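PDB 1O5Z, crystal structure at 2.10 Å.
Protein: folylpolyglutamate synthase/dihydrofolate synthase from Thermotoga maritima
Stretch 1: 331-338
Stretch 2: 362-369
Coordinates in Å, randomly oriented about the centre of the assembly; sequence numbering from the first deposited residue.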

# COMPACT_ATOMS: atom_id res chain seq x y z
N SER A 331 -12.98 7.30 -8.23
CA SER A 331 -11.88 6.64 -8.96
C SER A 331 -12.18 5.21 -9.34
O SER A 331 -11.76 4.74 -10.39
N LEU A 332 -12.86 4.51 -8.45
CA LEU A 332 -13.22 3.15 -8.71
C LEU A 332 -14.06 3.12 -9.97
O LEU A 332 -13.81 2.34 -10.85
N VAL A 333 -15.05 4.00 -10.05
CA VAL A 333 -16.03 3.99 -11.10
C VAL A 333 -15.39 4.30 -12.43
O VAL A 333 -15.78 3.76 -13.45
N ARG A 334 -14.42 5.22 -12.41
CA ARG A 334 -13.60 5.54 -13.56
C ARG A 334 -12.87 4.32 -14.06
O ARG A 334 -12.85 4.01 -15.23
N SER A 335 -12.22 3.64 -13.14
CA SER A 335 -11.54 2.39 -13.45
C SER A 335 -12.48 1.29 -13.99
O SER A 335 -12.16 0.64 -14.97
N LEU A 336 -13.64 1.13 -13.36
CA LEU A 336 -14.71 0.27 -13.89
C LEU A 336 -15.15 0.57 -15.30
O LEU A 336 -15.46 -0.35 -16.03
N LYS A 337 -15.20 1.84 -15.69
CA LYS A 337 -15.65 2.19 -17.02
C LYS A 337 -14.62 1.81 -18.10
O LYS A 337 -14.95 1.63 -19.29
N LEU A 338 -13.37 1.68 -17.68
CA LEU A 338 -12.30 1.34 -18.61
C LEU A 338 -12.27 -0.13 -18.90
O LEU A 338 -12.08 -0.53 -20.03
N ARG A 362 -23.58 7.54 -3.75
CA ARG A 362 -23.97 8.34 -4.88
C ARG A 362 -23.07 8.20 -6.07
O ARG A 362 -23.49 8.44 -7.19
N LYS A 363 -21.81 7.83 -5.84
CA LYS A 363 -20.87 7.62 -6.96
C LYS A 363 -21.31 6.43 -7.82
O LYS A 363 -21.07 6.40 -9.04
N TYR A 364 -21.99 5.49 -7.18
CA TYR A 364 -22.29 4.20 -7.77
C TYR A 364 -23.62 4.09 -8.45
O TYR A 364 -23.98 2.99 -8.91
N THR A 365 -24.33 5.20 -8.57
CA THR A 365 -25.61 5.18 -9.24
C THR A 365 -25.41 4.95 -10.74
O THR A 365 -24.44 5.41 -11.32
N GLY A 366 -26.33 4.22 -11.36
CA GLY A 366 -26.32 4.07 -12.81
C GLY A 366 -25.29 3.10 -13.34
O GLY A 366 -25.07 3.05 -14.54
N ILE A 367 -24.67 2.30 -12.46
CA ILE A 367 -23.58 1.39 -12.89
C ILE A 367 -23.91 -0.07 -12.72
O ILE A 367 -23.53 -0.89 -13.54
N PHE A 368 -24.60 -0.41 -11.64
CA PHE A 368 -24.74 -1.80 -11.26
C PHE A 368 -26.11 -2.32 -11.61
O PHE A 368 -27.11 -1.60 -11.55
N GLU A 369 -26.12 -3.57 -12.01
CA GLU A 369 -27.32 -4.26 -12.30
C GLU A 369 -27.93 -4.72 -10.97
O GLU A 369 -29.07 -5.06 -10.92

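A helix can pack against an irregular segment largely through apolar side chains, without a hydrogen bond between them, and this small interface from a thermophilic folylpolyglutamate synthase/dihydrofolate synthase is a compact example. Residues 331-338 are helical throughout, whereas residues 362-369 include no regular helix or strand; together they bury 268 Å², and the nearest pair of CA atoms, those of Val333 and Tyr364, lies 7.1 Å apart.

The apolar packing follows from helical periodicity. Leu332, Val333 and Leu336 direct their CA-to-CB bonds toward the loop, while Ser331, Arg334, Ser335 and Leu338 stay out of reach. Val333, with chi1 in t, is the pivot. Both methyls touch Ile367 CD1, CG1 at 3.3 Å and CG2 at 3.5 Å, and CG2 also lies 3.5 Å from CD2 of Tyr364. Ile367 answers with a CA-to-CB bond that also points toward its partner, and its m, t rotamer extends CD1 to the valine.

The aromatic residues reach the helix differently. Tyr364 and Phe368 both leave the backbone sideways, yet chi1 in m for each brings the ring end nearer. The tyrosine ring is met obliquely by Val333 CG2 and by Leu332, whose t, p rotamer sets CD2 3.9 Å from Tyr364 CE2 and 3.4 Å from Tyr364 OH. Leu336, in m, t, places CD1 4.2 Å from CZ of Phe368, again at an oblique approach and with a looser fit. Rings of this kind let a loop span the gap to a helix without bringing its backbone close.

Polar groups play a marginal part, and no hydrogen bond crosses between the stretches. Val333 CG2 rests 3.6 Å from the carbonyl O of Lys363, a van der Waals contact. The two lysines show how long side chains behave at the border of such a patch. Lys337 starts sideways, but its end comes nearer, bringing NZ to 4.1 Å from CD1 of Ile367; Lys363 starts toward the helix, with CB 4.5 Å from Val333 CG2, and then its m, m, t, t chain leads the amine away.

Each stretch also has hydrogen bonds of its own. Helical backbone bonds include Leu336 N to Leu332 O at 2.8 Å and Lys337 N to Val333 O at 3.0 Å. In the loop, a weak hydrogen bond runs from Thr365 OG1 to Arg362 O at 3.4 Å, and Gly366 adopts a positive phi, a conformation that favours glycine.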

# COMPACT_ATOMS: atom_id res chain seq x y z
CB SER A 331 -10.62 6.57 -8.10
OG SER A 331 -10.11 7.85 -7.92
CB LEU A 332 -13.98 2.55 -7.52
CG LEU A 332 -14.53 1.15 -7.80
CD1 LEU A 332 -13.33 0.25 -8.16
CD2 LEU A 332 -15.27 0.60 -6.63
CB VAL A 333 -17.12 5.04 -10.82
CG1 VAL A 333 -17.96 5.32 -12.07
CG2 VAL A 333 -18.01 4.61 -9.65
CB ARG A 334 -12.55 6.57 -13.19
CG ARG A 334 -13.12 7.90 -12.81
CD ARG A 334 -12.22 9.09 -13.12
NE ARG A 334 -13.04 10.30 -13.15
CZ ARG A 334 -13.33 11.06 -12.09
NH1 ARG A 334 -12.83 10.76 -10.89
NH2 ARG A 334 -14.11 12.14 -12.24
CB SER A 335 -10.78 1.93 -12.20
OG SER A 335 -9.63 2.76 -12.07
CB LEU A 336 -15.94 0.32 -13.00
CG LEU A 336 -15.76 -0.34 -11.66
CD1 LEU A 336 -16.87 0.09 -10.80
CD2 LEU A 336 -15.74 -1.87 -11.81
CB LYS A 337 -16.01 3.69 -17.09
CG LYS A 337 -17.16 4.19 -16.17
CD LYS A 337 -17.93 5.38 -16.86
CE LYS A 337 -18.61 6.44 -15.90
NZ LYS A 337 -19.47 5.85 -14.81
CB LEU A 338 -10.95 1.72 -18.04
CG LEU A 338 -10.52 3.17 -18.16
CD1 LEU A 338 -9.19 3.32 -17.47
CD2 LEU A 338 -10.45 3.62 -19.62
CB ARG A 362 -23.94 9.78 -4.46
CG ARG A 362 -25.00 10.16 -3.43
CD ARG A 362 -24.83 11.54 -2.83
NE ARG A 362 -25.64 12.54 -3.50
CZ ARG A 362 -26.88 12.86 -3.14
NH1 ARG A 362 -27.48 12.26 -2.11
NH2 ARG A 362 -27.55 13.77 -3.80
CB LYS A 363 -19.44 7.40 -6.42
CG LYS A 363 -18.88 8.55 -5.58
CD LYS A 363 -19.10 9.93 -6.23
CE LYS A 363 -18.54 11.03 -5.34
NZ LYS A 363 -18.59 12.36 -5.97
CB TYR A 364 -22.18 3.12 -6.69
CG TYR A 364 -20.80 3.02 -6.16
CD1 TYR A 364 -20.57 3.01 -4.80
CD2 TYR A 364 -19.71 2.99 -7.01
CE1 TYR A 364 -19.31 2.95 -4.31
CE2 TYR A 364 -18.43 2.92 -6.52
CZ TYR A 364 -18.24 2.90 -5.16
OH TYR A 364 -16.96 2.81 -4.64
CB THR A 365 -26.46 6.50 -8.96
OG1 THR A 365 -25.83 7.70 -9.49
CG2 THR A 365 -26.59 6.74 -7.45
CB ILE A 367 -22.27 1.70 -12.11
CG1 ILE A 367 -21.73 3.05 -12.53
CG2 ILE A 367 -21.19 0.68 -12.38
CD1 ILE A 367 -20.65 3.49 -11.62
CB PHE A 368 -24.46 -1.95 -9.78
CG PHE A 368 -23.07 -1.62 -9.45
CD1 PHE A 368 -22.07 -2.55 -9.65
CD2 PHE A 368 -22.73 -0.35 -9.02
CE1 PHE A 368 -20.77 -2.23 -9.36
CE2 PHE A 368 -21.41 -0.03 -8.74
CZ PHE A 368 -20.45 -0.97 -8.91
CB GLU A 369 -26.95 -5.47 -13.12
CG GLU A 369 -27.97 -5.90 -14.13
CD GLU A 369 -27.97 -4.99 -15.30
OE1 GLU A 369 -28.96 -5.03 -16.04
OE2 GLU A 369 -26.97 -4.25 -15.45